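Local structure of leucine--tRNA ligase (5AH5) at residues L623-R628 with S687-L692; A683-V688 with R709-L714. The protein probably charges tRNA(Leu) with leucine at the expense of ATP, as a class I aminoacyl-tRNA synthetase. One frame throughout, in Å; residues are numbered along the deposited sequence.

Contact 1: L623-R628 with S687-L692. With nucleotides of chain D.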
loop_
_atom_site.group_PDB
_atom_site.type_symbol
_atom_site.label_atom_id
_atom_site.label_comp_id
_atom_site.label_asym_id
_atom_site.label_seq_id
_atom_site.Cartn_x
_atom_site.Cartn_y
_atom_site.Cartn_z
ATOM N N LEU B 623 3.801 15.344 -27.363
ATOM C CA LEU B 623 4.100 14.140 -28.117
ATOM C C LEU B 623 4.088 14.363 -29.617
ATOM O O LEU B 623 4.964 13.839 -30.288
ATOM C CB LEU B 623 3.213 12.952 -27.689
ATOM C CG LEU B 623 3.436 12.505 -26.215
ATOM C CD1 LEU B 623 2.323 11.540 -25.658
ATOM C CD2 LEU B 623 4.793 11.872 -26.034
ATOM N N GLU B 624 3.177 15.195 -30.135
ATOM C CA GLU B 624 3.220 15.551 -31.542
ATOM C C GLU B 624 4.512 16.369 -31.868
ATOM O O GLU B 624 5.052 16.233 -32.937
ATOM C CB GLU B 624 1.957 16.336 -31.956
ATOM C CG GLU B 624 0.704 15.498 -32.208
ATOM C CD GLU B 624 -0.611 16.282 -32.141
ATOM O OE1 GLU B 624 -0.601 17.545 -32.168
ATOM O OE2 GLU B 624 -1.692 15.624 -32.039
ATOM N N ARG B 625 4.984 17.185 -30.937
ATOM C CA ARG B 625 6.202 17.939 -31.127
ATOM C C ARG B 625 7.440 17.014 -31.149
ATOM O O ARG B 625 8.383 17.263 -31.924
ATOM C CB ARG B 625 6.318 19.018 -30.043
ATOM C CG ARG B 625 7.662 19.764 -29.935
ATOM C CD ARG B 625 7.568 20.730 -28.747
ATOM N NE ARG B 625 8.820 21.304 -28.287
ATOM C CZ ARG B 625 9.456 22.333 -28.857
ATOM N NH1 ARG B 625 9.011 22.872 -29.981
ATOM N NH2 ARG B 625 10.584 22.805 -28.305
ATOM N N VAL B 626 7.445 15.959 -30.327
ATOM C CA VAL B 626 8.417 14.858 -30.527
ATOM C C VAL B 626 8.318 14.215 -31.920
ATOM O O VAL B 626 9.337 14.021 -32.606
ATOM C CB VAL B 626 8.378 13.813 -29.408
ATOM C CG1 VAL B 626 9.346 12.676 -29.660
ATOM C CG2 VAL B 626 8.716 14.455 -28.073
ATOM N N CYS B 627 7.109 13.894 -32.368
ATOM C CA CYS B 627 6.940 13.261 -33.676
ATOM C C CYS B 627 7.508 14.179 -34.761
ATOM O O CYS B 627 8.217 13.708 -35.637
ATOM C CB CYS B 627 5.470 12.876 -33.987
ATOM S SG CYS B 627 4.827 11.617 -32.830
ATOM N N ARG B 628 7.169 15.464 -34.705
ATOM C CA ARG B 628 7.617 16.415 -35.730
ATOM C C ARG B 628 9.170 16.589 -35.812
ATOM O O ARG B 628 9.729 16.758 -36.897
ATOM C CB ARG B 628 6.883 17.751 -35.612
ATOM C CG ARG B 628 5.453 17.711 -36.212
ATOM C CD ARG B 628 4.852 19.100 -36.357
ATOM N NE ARG B 628 5.083 19.802 -35.109
ATOM C CZ ARG B 628 4.271 19.781 -34.051
ATOM N NH1 ARG B 628 3.109 19.152 -34.097
ATOM N NH2 ARG B 628 4.615 20.422 -32.940
ATOM N N SER B 687 13.310 18.730 -21.803
ATOM C CA SER B 687 14.560 19.567 -21.896
ATOM C C SER B 687 15.371 19.118 -23.059
ATOM O O SER B 687 15.758 19.928 -23.862
ATOM C CB SER B 687 15.446 19.466 -20.663
ATOM O OG SER B 687 14.933 20.249 -19.612
ATOM N N VAL B 688 15.557 17.808 -23.196
ATOM C CA VAL B 688 16.312 17.269 -24.344
ATOM C C VAL B 688 15.645 17.599 -25.641
ATOM O O VAL B 688 16.313 17.952 -26.642
ATOM C CB VAL B 688 16.550 15.751 -24.193
ATOM C CG1 VAL B 688 16.991 15.081 -25.475
ATOM C CG2 VAL B 688 17.543 15.514 -23.055
ATOM N N THR B 689 14.319 17.477 -25.657
ATOM C CA THR B 689 13.575 17.765 -26.837
ATOM C C THR B 689 13.775 19.240 -27.220
ATOM O O THR B 689 13.958 19.540 -28.362
ATOM C CB THR B 689 12.055 17.482 -26.621
ATOM O OG1 THR B 689 11.890 16.140 -26.098
ATOM C CG2 THR B 689 11.282 17.719 -27.882
ATOM N N ASN B 690 13.698 20.146 -26.264
ATOM C CA ASN B 690 13.908 21.571 -26.569
ATOM C C ASN B 690 15.312 21.811 -27.082
ATOM O O ASN B 690 15.478 22.532 -28.050
ATOM C CB ASN B 690 13.617 22.452 -25.382
ATOM C CG ASN B 690 12.177 22.341 -24.923
ATOM O OD1 ASN B 690 11.262 22.087 -25.719
ATOM N ND2 ASN B 690 11.968 22.561 -23.638
ATOM N N LEU B 691 16.273 21.101 -26.496
ATOM C CA LEU B 691 17.675 21.186 -26.854
ATOM C C LEU B 691 17.867 20.870 -28.281
ATOM O O LEU B 691 18.583 21.611 -29.007
ATOM C CB LEU B 691 18.530 20.254 -26.007
ATOM C CG LEU B 691 20.027 20.269 -26.338
ATOM C CD1 LEU B 691 20.604 21.627 -25.929
ATOM C CD2 LEU B 691 20.746 19.110 -25.669
ATOM N N LEU B 692 17.211 19.800 -28.726
ATOM C CA LEU B 692 17.372 19.362 -30.100
ATOM C C LEU B 692 16.670 20.252 -31.126
ATOM O O LEU B 692 17.095 20.326 -32.291
ATOM C CB LEU B 692 16.936 17.912 -30.254
ATOM C CG LEU B 692 17.769 16.892 -29.486
ATOM C CD1 LEU B 692 17.250 15.496 -29.783
ATOM C CD2 LEU B 692 19.244 17.003 -29.841
ATOM P P G D 41 6.086 23.761 -32.222
ATOM O OP1 G D 41 6.809 22.490 -31.889
ATOM O OP2 G D 41 5.161 24.352 -31.248
ATOM O "O5'" G D 41 7.167 24.878 -32.562
ATOM C "C5'" G D 41 8.284 24.551 -33.426
ATOM C "C4'" G D 41 9.033 25.811 -33.816
ATOM O "O4'" G D 41 8.109 26.735 -34.466
ATOM C "C3'" G D 41 9.616 26.619 -32.665
ATOM O "O3'" G D 41 10.879 26.090 -32.264
ATOM C "C2'" G D 41 9.702 28.005 -33.287
ATOM O "O2'" G D 41 10.744 28.116 -34.230
ATOM C "C1'" G D 41 8.396 28.060 -34.075
ATOM N N9 G D 41 7.232 28.617 -33.378
ATOM C C8 G D 41 6.126 27.948 -32.907
ATOM N N7 G D 41 5.230 28.742 -32.383
ATOM C C5 G D 41 5.773 30.011 -32.521
ATOM C C6 G D 41 5.271 31.271 -32.113
ATOM O O6 G D 41 4.215 31.523 -31.526
ATOM N N1 G D 41 6.156 32.300 -32.421
ATOM C C2 G D 41 7.361 32.139 -33.059
ATOM N N2 G D 41 8.066 33.257 -33.287
ATOM N N3 G D 41 7.840 30.967 -33.447
ATOM C C4 G D 41 7.008 29.953 -33.133
ATOM P P U D 40 0.371 23.634 -32.361
ATOM O OP1 U D 40 0.525 22.410 -31.561
ATOM O OP2 U D 40 -0.049 24.885 -31.690
ATOM O "O5'" U D 40 1.745 23.953 -33.101
ATOM C "C5'" U D 40 2.230 23.097 -34.145
ATOM C "C4'" U D 40 3.344 23.757 -34.926
ATOM O "O4'" U D 40 2.829 24.768 -35.841
ATOM C "C3'" U D 40 4.425 24.476 -34.127
ATOM O "O3'" U D 40 5.352 23.527 -33.611
ATOM C "C2'" U D 40 4.999 25.395 -35.192
ATOM O "O2'" U D 40 5.784 24.713 -36.141
ATOM C "C1'" U D 40 3.718 25.874 -35.867
ATOM N N1 U D 40 3.084 27.012 -35.181
ATOM C C2 U D 40 3.637 28.265 -35.373
ATOM O O2 U D 40 4.633 28.452 -36.046
ATOM N N3 U D 40 2.992 29.288 -34.721
ATOM C C4 U D 40 1.873 29.195 -33.916
ATOM O O4 U D 40 1.413 30.212 -33.393
ATOM C C5 U D 40 1.364 27.867 -33.762
ATOM C C6 U D 40 1.968 26.847 -34.386
ATOM P P A D 25 9.166 22.820 -21.251
ATOM O OP1 A D 25 9.352 22.428 -22.633
ATOM O OP2 A D 25 9.185 24.200 -20.786
ATOM O "O5'" A D 25 7.788 22.194 -20.726
ATOM C "C5'" A D 25 6.577 22.860 -20.912
ATOM C "C4'" A D 25 5.522 22.271 -20.020
ATOM O "O4'" A D 25 5.975 22.347 -18.650
ATOM C "C3'" A D 25 4.237 23.084 -20.066
ATOM O "O3'" A D 25 3.405 22.644 -21.109
ATOM C "C2'" A D 25 3.662 22.903 -18.683
ATOM O "O2'" A D 25 2.864 21.780 -18.518
ATOM C "C1'" A D 25 4.925 22.813 -17.827
ATOM N N9 A D 25 5.318 24.085 -17.239
ATOM C C8 A D 25 6.437 24.850 -17.484
ATOM N N7 A D 25 6.517 25.919 -16.731
ATOM C C5 A D 25 5.358 25.877 -15.967
ATOM C C6 A D 25 4.847 26.730 -14.974
ATOM N N6 A D 25 5.461 27.838 -14.570
ATOM N N1 A D 25 3.683 26.376 -14.372
ATOM C C2 A D 25 3.073 25.255 -14.773
ATOM N N3 A D 25 3.451 24.380 -15.701
ATOM C C4 A D 25 4.634 24.731 -16.238
HETATM O O HOH W 1 9.541 19.968 -26.008
#

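Contact 2: A683-V688 with R709-L714. With nucleotides of chain D.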
loop_
_atom_site.group_PDB
_atom_site.type_symbol
_atom_site.label_atom_id
_atom_site.label_comp_id
_atom_site.label_asym_id
_atom_site.label_seq_id
_atom_site.Cartn_x
_atom_site.Cartn_y
_atom_site.Cartn_z
ATOM N N ALA B 683 10.194 15.878 -17.405
ATOM C CA ALA B 683 10.781 17.262 -17.657
ATOM C C ALA B 683 12.163 17.201 -18.296
ATOM O O ALA B 683 12.462 17.941 -19.224
ATOM C CB ALA B 683 10.821 18.060 -16.392
ATOM N N ALA B 684 12.956 16.226 -17.877
ATOM C CA ALA B 684 14.285 16.022 -18.430
ATOM C C ALA B 684 14.228 15.652 -19.859
ATOM O O ALA B 684 15.034 16.110 -20.647
ATOM C CB ALA B 684 15.020 14.990 -17.625
ATOM N N ILE B 685 13.238 14.855 -20.255
ATOM C CA ILE B 685 13.085 14.486 -21.662
ATOM C C ILE B 685 12.570 15.628 -22.520
ATOM O O ILE B 685 12.910 15.767 -23.714
ATOM C CB ILE B 685 12.141 13.238 -21.786
ATOM C CG1 ILE B 685 12.788 11.970 -21.163
ATOM C CG2 ILE B 685 11.770 12.992 -23.227
ATOM C CD1 ILE B 685 11.802 10.873 -20.747
ATOM N N MET B 686 11.625 16.383 -21.989
ATOM C CA MET B 686 11.229 17.639 -22.659
ATOM C C MET B 686 12.448 18.654 -22.799
ATOM O O MET B 686 12.586 19.303 -23.826
ATOM C CB MET B 686 10.112 18.335 -21.893
ATOM C CG MET B 686 8.774 17.576 -21.882
ATOM S SD MET B 686 7.407 18.497 -21.147
ATOM C CE MET B 686 7.673 17.914 -19.555
ATOM N N SER B 687 13.310 18.730 -21.803
ATOM C CA SER B 687 14.560 19.567 -21.896
ATOM C C SER B 687 15.371 19.118 -23.059
ATOM O O SER B 687 15.758 19.928 -23.862
ATOM C CB SER B 687 15.446 19.466 -20.663
ATOM O OG SER B 687 14.933 20.249 -19.612
ATOM N N VAL B 688 15.557 17.808 -23.196
ATOM C CA VAL B 688 16.312 17.269 -24.344
ATOM C C VAL B 688 15.645 17.599 -25.641
ATOM O O VAL B 688 16.313 17.952 -26.642
ATOM C CB VAL B 688 16.550 15.751 -24.193
ATOM C CG1 VAL B 688 16.991 15.081 -25.475
ATOM C CG2 VAL B 688 17.543 15.514 -23.055
ATOM N N ARG B 709 17.290 8.956 -31.439
ATOM C CA ARG B 709 17.103 7.571 -31.051
ATOM C C ARG B 709 17.266 7.390 -29.534
ATOM O O ARG B 709 16.512 6.660 -28.906
ATOM C CB ARG B 709 18.031 6.647 -31.840
ATOM C CG ARG B 709 17.618 6.607 -33.293
ATOM C CD ARG B 709 17.807 5.260 -33.946
ATOM N NE ARG B 709 17.450 5.366 -35.363
ATOM C CZ ARG B 709 18.280 5.762 -36.333
ATOM N NH1 ARG B 709 19.532 6.155 -36.051
ATOM N NH2 ARG B 709 17.848 5.803 -37.566
ATOM N N LEU B 710 18.153 8.154 -28.932
ATOM C CA LEU B 710 18.318 8.095 -27.504
ATOM C C LEU B 710 17.101 8.680 -26.785
ATOM O O LEU B 710 16.661 8.120 -25.793
ATOM C CB LEU B 710 19.601 8.788 -27.126
ATOM C CG LEU B 710 20.417 8.430 -25.904
ATOM C CD1 LEU B 710 20.720 6.929 -25.829
ATOM C CD2 LEU B 710 21.723 9.253 -25.928
ATOM N N LEU B 711 16.550 9.775 -27.316
ATOM C CA LEU B 711 15.386 10.446 -26.786
ATOM C C LEU B 711 14.177 9.466 -26.705
ATOM O O LEU B 711 13.500 9.425 -25.716
ATOM C CB LEU B 711 14.984 11.631 -27.698
ATOM C CG LEU B 711 13.739 12.444 -27.340
ATOM C CD1 LEU B 711 13.810 12.822 -25.898
ATOM C CD2 LEU B 711 13.587 13.684 -28.201
ATOM N N VAL B 712 13.935 8.737 -27.776
ATOM C CA VAL B 712 12.818 7.765 -27.852
ATOM C C VAL B 712 13.045 6.543 -26.947
ATOM O O VAL B 712 12.059 5.944 -26.415
ATOM C CB VAL B 712 12.569 7.458 -29.325
ATOM C CG1 VAL B 712 12.237 6.013 -29.607
ATOM C CG2 VAL B 712 11.471 8.383 -29.807
ATOM N N ARG B 713 14.314 6.170 -26.743
ATOM C CA ARG B 713 14.627 5.136 -25.778
ATOM C C ARG B 713 14.264 5.524 -24.363
ATOM O O ARG B 713 13.647 4.742 -23.635
ATOM C CB ARG B 713 16.045 4.696 -25.848
ATOM C CG ARG B 713 16.369 4.020 -27.148
ATOM C CD ARG B 713 17.472 3.016 -26.943
ATOM N NE ARG B 713 18.776 3.530 -27.125
ATOM C CZ ARG B 713 19.913 3.010 -26.639
ATOM N NH1 ARG B 713 19.986 1.951 -25.813
ATOM N NH2 ARG B 713 21.025 3.630 -26.975
ATOM N N LEU B 714 14.571 6.753 -23.982
ATOM C CA LEU B 714 14.216 7.243 -22.639
ATOM C C LEU B 714 12.693 7.506 -22.456
ATOM O O LEU B 714 12.214 7.475 -21.372
ATOM C CB LEU B 714 14.985 8.544 -22.309
ATOM C CG LEU B 714 16.532 8.355 -22.331
ATOM C CD1 LEU B 714 17.255 9.730 -22.296
ATOM C CD2 LEU B 714 17.003 7.462 -21.195
ATOM P P C D 24 13.771 24.856 -18.463
ATOM O OP1 C D 24 14.552 24.570 -19.651
ATOM O OP2 C D 24 13.133 26.127 -18.203
ATOM O "O5'" C D 24 12.529 23.828 -18.445
ATOM C "C5'" C D 24 12.727 22.427 -18.719
ATOM C "C4'" C D 24 11.434 21.645 -18.447
ATOM O "O4'" C D 24 11.187 21.584 -17.024
ATOM C "C3'" C D 24 10.172 22.272 -18.985
ATOM O "O3'" C D 24 10.168 22.037 -20.388
ATOM C "C2'" C D 24 9.126 21.585 -18.144
ATOM O "O2'" C D 24 8.961 20.198 -18.391
ATOM C "C1'" C D 24 9.805 21.621 -16.782
ATOM N N1 C D 24 9.478 22.814 -16.000
ATOM C C2 C D 24 8.243 22.830 -15.366
ATOM O O2 C D 24 7.510 21.831 -15.469
ATOM N N3 C D 24 7.883 23.912 -14.649
ATOM C C4 C D 24 8.705 24.969 -14.572
ATOM N N4 C D 24 8.330 26.007 -13.812
ATOM C C5 C D 24 9.954 24.999 -15.256
ATOM C C6 C D 24 10.298 23.910 -15.951
#

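Contact 1: L623-R628 with S687-L692
Arg625 reaches across from helix 617-632 and lays the edge of its guanidinium against the amide of Asn690 on helix 678-695. NH2 of Arg625 donates to OD1 of Asn690 over 2.8 Å, with an N-H...O angle of 160°; the acceptor lies near the guanidinium plane, while the donor is tilted 26° from the carbonyl plane of the amide. The two flat groups are turned 53° apart. A water accepts a hydrogen bond from Arg625 NE and donates one to Asn690 OD1, so that oxygen takes two bonds. An arm with CG set opposite the backbone N and extended from there to NE carries the guanidinium over to the other helix. Asn690 lies in the helical anticodon-binding domain of this class I synthetase, against which helix 617-632 packs, and both residues hold tRNA. Arg625 NH1 bonds OP1 of G41 of chain D at 2.9 Å, and Arg628 NH2 donates to the same oxygen at 3.2 Å. Asn690 ND2 points almost straight at OP1 of A25 of chain D, 2.8 Å away. Beside this polar bridge, Val626 CG2 packs against Thr689, 4.1 Å from OG1, a hydroxyl whose hydrogen-bond partners, Ile685 O and Tyr622 OH, lie outside this pair.

Contact 2: A683-V688 with R709-L714
Ile685 and Leu711 meet where helices 678-695 and 701-715 run side by side in the helical anticodon-binding domain. The short segments are antiparallel, 165° between their directions, with axes 10.5 Å apart. The side chains that meet are all apolar and buried, without a hydrogen bond from one segment to the other.

Leu711 supplies one methyl, CD1, to two neighbours a helical turn apart on the facing helix. Leu711 CD1 lies 3.4 Å from CG2 of Ile685, tighter than usual for two carbons, and 3.9 Å from CG1 of Val688. The leucine leaves its backbone to one side of the facing helix; with chi1 at 178° and chi2 at 49°, its end swings back toward that helix and brings CD1 between the two beta-branched residues.

Ile685 uses its branches separately. CG2 meets Leu711, while the longer arm, with CG1 beside the backbone N and CD1 extended beyond it, runs to Leu714. There CG1 of Ile685 is 4.2 Å from CB of Leu714, and the terminal CD1 reaches the backbone of that residue. Val688 slides past Leu711 in the opposite sense.

Helix 653-674 packs alongside, touching Ile685 through Val669 and Val688 through Leu662 and Ala665. Across helix 701-715, Arg713 forms a salt bridge with Glu644, and Arg709 bonds backbone carbonyls that include Ser640 O and Ser730 O. Helix 678-695 turns another flank to the tRNA, where Ala683 CB lies 3.5 Å from O2' of C24 of chain D. On the protein side, CD1 of Ile685 rests 3.5 Å from the carbonyl oxygen of Leu714.

Overall arrangement
Helix 678-695 is common to both contacts, which share Ser687 and Val688 and have centres about 8 Å apart. Along the chain, helix 617-632 comes first, then 678-695, then 701-715. Contact 1 joins the first two at 40° between their directions; contact 2 joins the last two nearly antiparallel. They touch through Thr689 OG1 and Leu711 CD2, 3.7 Å apart. Contact 1 is partly buried and bridges to tRNA phosphates, whereas contact 2 lies in the apolar interior behind it. The central helix thus connects the RNA-binding surface to the core of the anticodon-binding domain, away from the zinc site and the leucyl-adenylate analogue.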